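Local coordinates for conserved hypothetical protein (Pseudomonas aeruginosa, PDB 1YLL) that is of unknown function but belongs to the HutD family of the cupin clan and has an all-beta, helix-free fold, at residues Leu143-Asp149 and Leu163-Leu169. Sequence-based numbering, arbitrary orientation.
Sequences LLFAQQD and LAAHDCL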
loop_
_atom_site.group_PDB
_atom_site.type_symbol
_atom_site.label_atom_id
_atom_site.label_comp_id
_atom_site.label_asym_id
_atom_site.label_seq_id
_atom_site.Cartn_x
_atom_site.Cartn_y
_atom_site.Cartn_z
ATOM N N LEU D 143 0.099 18.305 6.125
ATOM C CA LEU D 143 1.417 18.555 5.590
ATOM C C LEU D 143 2.270 17.541 6.366
ATOM O O LEU D 143 2.277 17.529 7.600
ATOM C CB LEU D 143 1.871 19.989 5.902
ATOM C CG LEU D 143 0.932 21.055 5.341
ATOM C CD1 LEU D 143 1.257 22.427 5.921
ATOM C CD2 LEU D 143 1.066 21.029 3.831
ATOM N N LEU D 144 2.962 16.646 5.662
ATOM C CA LEU D 144 3.767 15.638 6.358
ATOM C C LEU D 144 5.214 15.817 5.900
ATOM O O LEU D 144 5.568 15.476 4.774
ATOM C CB LEU D 144 3.239 14.225 6.017
ATOM C CG LEU D 144 3.756 13.041 6.820
ATOM C CD1 LEU D 144 5.227 12.860 6.567
ATOM C CD2 LEU D 144 3.503 13.238 8.323
ATOM N N PHE D 145 6.032 16.409 6.769
ATOM C CA PHE D 145 7.413 16.730 6.458
ATOM C C PHE D 145 8.348 15.633 6.931
ATOM O O PHE D 145 8.256 15.221 8.066
ATOM C CB PHE D 145 7.786 18.020 7.183
ATOM C CG PHE D 145 9.233 18.414 7.028
ATOM C CD1 PHE D 145 9.674 19.034 5.872
ATOM C CD2 PHE D 145 10.142 18.174 8.072
ATOM C CE1 PHE D 145 11.011 19.428 5.740
ATOM C CE2 PHE D 145 11.492 18.569 7.953
ATOM C CZ PHE D 145 11.919 19.185 6.810
ATOM N N ALA D 146 9.227 15.134 6.056
ATOM C CA ALA D 146 10.169 14.091 6.466
ATOM C C ALA D 146 11.514 14.715 6.780
ATOM O O ALA D 146 12.094 15.352 5.909
ATOM C CB ALA D 146 10.346 13.062 5.329
ATOM N N GLN D 147 12.014 14.566 8.004
ATOM C CA GLN D 147 13.332 15.133 8.294
ATOM C C GLN D 147 14.385 14.155 7.748
ATOM O O GLN D 147 15.408 14.551 7.180
ATOM C CB GLN D 147 13.552 15.314 9.783
ATOM C CG GLN D 147 14.916 15.891 10.025
ATOM C CD GLN D 147 15.282 15.958 11.464
ATOM O OE1 GLN D 147 14.709 15.262 12.304
ATOM N NE2 GLN D 147 16.272 16.790 11.772
ATOM N N GLN D 148 14.118 12.874 7.932
ATOM C CA GLN D 148 15.033 11.840 7.454
ATOM C C GLN D 148 14.429 11.088 6.261
ATOM O O GLN D 148 13.221 11.082 6.065
ATOM C CB GLN D 148 15.390 10.932 8.625
ATOM C CG GLN D 148 16.135 11.726 9.697
ATOM C CD GLN D 148 16.143 11.085 11.054
ATOM O OE1 GLN D 148 17.127 11.192 11.797
ATOM N NE2 GLN D 148 15.048 10.434 11.411
ATOM N N ASP D 149 15.285 10.473 5.456
ATOM C CA ASP D 149 14.842 9.776 4.252
ATOM C C ASP D 149 14.168 8.418 4.459
ATOM O O ASP D 149 14.344 7.770 5.483
ATOM C CB ASP D 149 16.049 9.578 3.321
ATOM C CG ASP D 149 15.643 9.321 1.884
ATOM O OD1 ASP D 149 14.697 8.543 1.656
ATOM O OD2 ASP D 149 16.259 9.901 0.971
ATOM N N LEU D 163 9.014 9.740 0.575
ATOM C CA LEU D 163 9.708 10.983 0.843
ATOM C C LEU D 163 11.198 10.831 1.132
ATOM O O LEU D 163 11.608 9.997 1.939
ATOM C CB LEU D 163 9.035 11.697 2.032
ATOM C CG LEU D 163 7.692 12.455 1.940
ATOM C CD1 LEU D 163 6.609 11.663 1.282
ATOM C CD2 LEU D 163 7.278 12.826 3.364
ATOM N N ALA D 164 11.996 11.672 0.477
ATOM C CA ALA D 164 13.433 11.711 0.736
ATOM C C ALA D 164 13.575 12.768 1.849
ATOM O O ALA D 164 12.574 13.414 2.235
ATOM C CB ALA D 164 14.199 12.150 -0.518
ATOM N N ALA D 165 14.787 12.949 2.358
ATOM C CA ALA D 165 15.009 13.929 3.431
ATOM C C ALA D 165 14.554 15.323 3.018
ATOM O O ALA D 165 14.918 15.831 1.955
ATOM C CB ALA D 165 16.478 13.962 3.835
ATOM N N HIS D 166 13.750 15.914 3.897
ATOM C CA HIS D 166 13.140 17.233 3.763
ATOM C C HIS D 166 12.024 17.366 2.759
ATOM O O HIS D 166 11.537 18.472 2.528
ATOM C CB HIS D 166 14.188 18.343 3.549
ATOM C CG HIS D 166 15.062 18.559 4.746
ATOM N ND1 HIS D 166 15.912 19.638 4.871
ATOM C CD2 HIS D 166 15.231 17.815 5.865
ATOM C CE1 HIS D 166 16.568 19.546 6.013
ATOM N NE2 HIS D 166 16.175 18.448 6.637
ATOM N N ASP D 167 11.592 16.252 2.160
ATOM C CA ASP D 167 10.454 16.322 1.233
ATOM C C ASP D 167 9.191 16.457 2.106
ATOM O O ASP D 167 9.200 16.106 3.290
ATOM C CB ASP D 167 10.312 15.048 0.399
ATOM C CG ASP D 167 11.402 14.905 -0.667
ATOM O OD1 ASP D 167 11.462 13.817 -1.288
ATOM O OD2 ASP D 167 12.186 15.857 -0.900
ATOM N N CYS D 168 8.099 16.903 1.501
ATOM C CA CYS D 168 6.880 17.106 2.265
ATOM C C CYS D 168 5.602 16.783 1.493
ATOM O O CYS D 168 5.362 17.312 0.423
ATOM C CB CYS D 168 6.851 18.562 2.741
ATOM S SG CYS D 168 5.480 19.080 3.877
ATOM N N LEU D 169 4.787 15.906 2.049
ATOM C CA LEU D 169 3.520 15.606 1.418
ATOM C C LEU D 169 2.600 16.776 1.719
ATOM O O LEU D 169 2.609 17.297 2.826
ATOM C CB LEU D 169 2.897 14.368 2.025
ATOM C CG LEU D 169 1.469 14.168 1.503
ATOM C CD1 LEU D 169 1.512 13.132 0.399
ATOM C CD2 LEU D 169 0.542 13.736 2.592
HETATM O O HOH W 1 17.495 17.806 8.935
HETATM O O HOH W 2 11.402 10.248 4.535
HETATM O O HOH W 3 17.443 12.029 1.086
#
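Leu144 and Leu169 form an antiparallel hydrogen-bonded pair, each backbone N-H donating a hydrogen bond to the other's O, with Leu144 N to Leu169 O at 2.9 Å. Ala146 N carries the pairing on to Asp167 O in an almost straight bond (178°). At the end of strand 141-146, Ala146 O takes His166 N, which precedes strand 168-171, at 2.7 Å, in a more bent bond (134°). This last donor sits in the type II turn Ala164 to Asp167, which is closed by Asp167 N on Ala164 O; Asp167 OD1 also receives Ala164 N, from above the carboxylate plane.

The apolar contacts divide between the two faces of the sheet. On the face of Leu144 and Leu169 the CB atoms of the pair meet, and the CD2 branch of Leu163 reaches both Leu144 CD1 and, at 3.7 Å, Ala146 CB. On the face of Phe145 and Cys168, CG of Phe145 stands anti to its backbone N (chi1 176°), which carries the ring alongside His166: CZ lies 3.7 Å from His166 CD2, the planes inclined obliquely, while Cys168 CB sits at the ring edge.

Water bridges the two segments beyond the paired strands. One molecule, in the plane of the imidazole, joins His166 NE2 at 2.7 Å to Gln147 NE2, whose OE1 is held by Arg88; another donates to both Gln148 O and Leu163 O.

Strand 141-146 runs between 168-171 and 187-197 in the sheet, while 6-9 flanks 168-171 and touches Leu163 and Leu169. On the face of Phe145 and Cys168, strands 42-49 and 62-69 of a second sheet pack on Phe145, whose ring also stacks on Phe111.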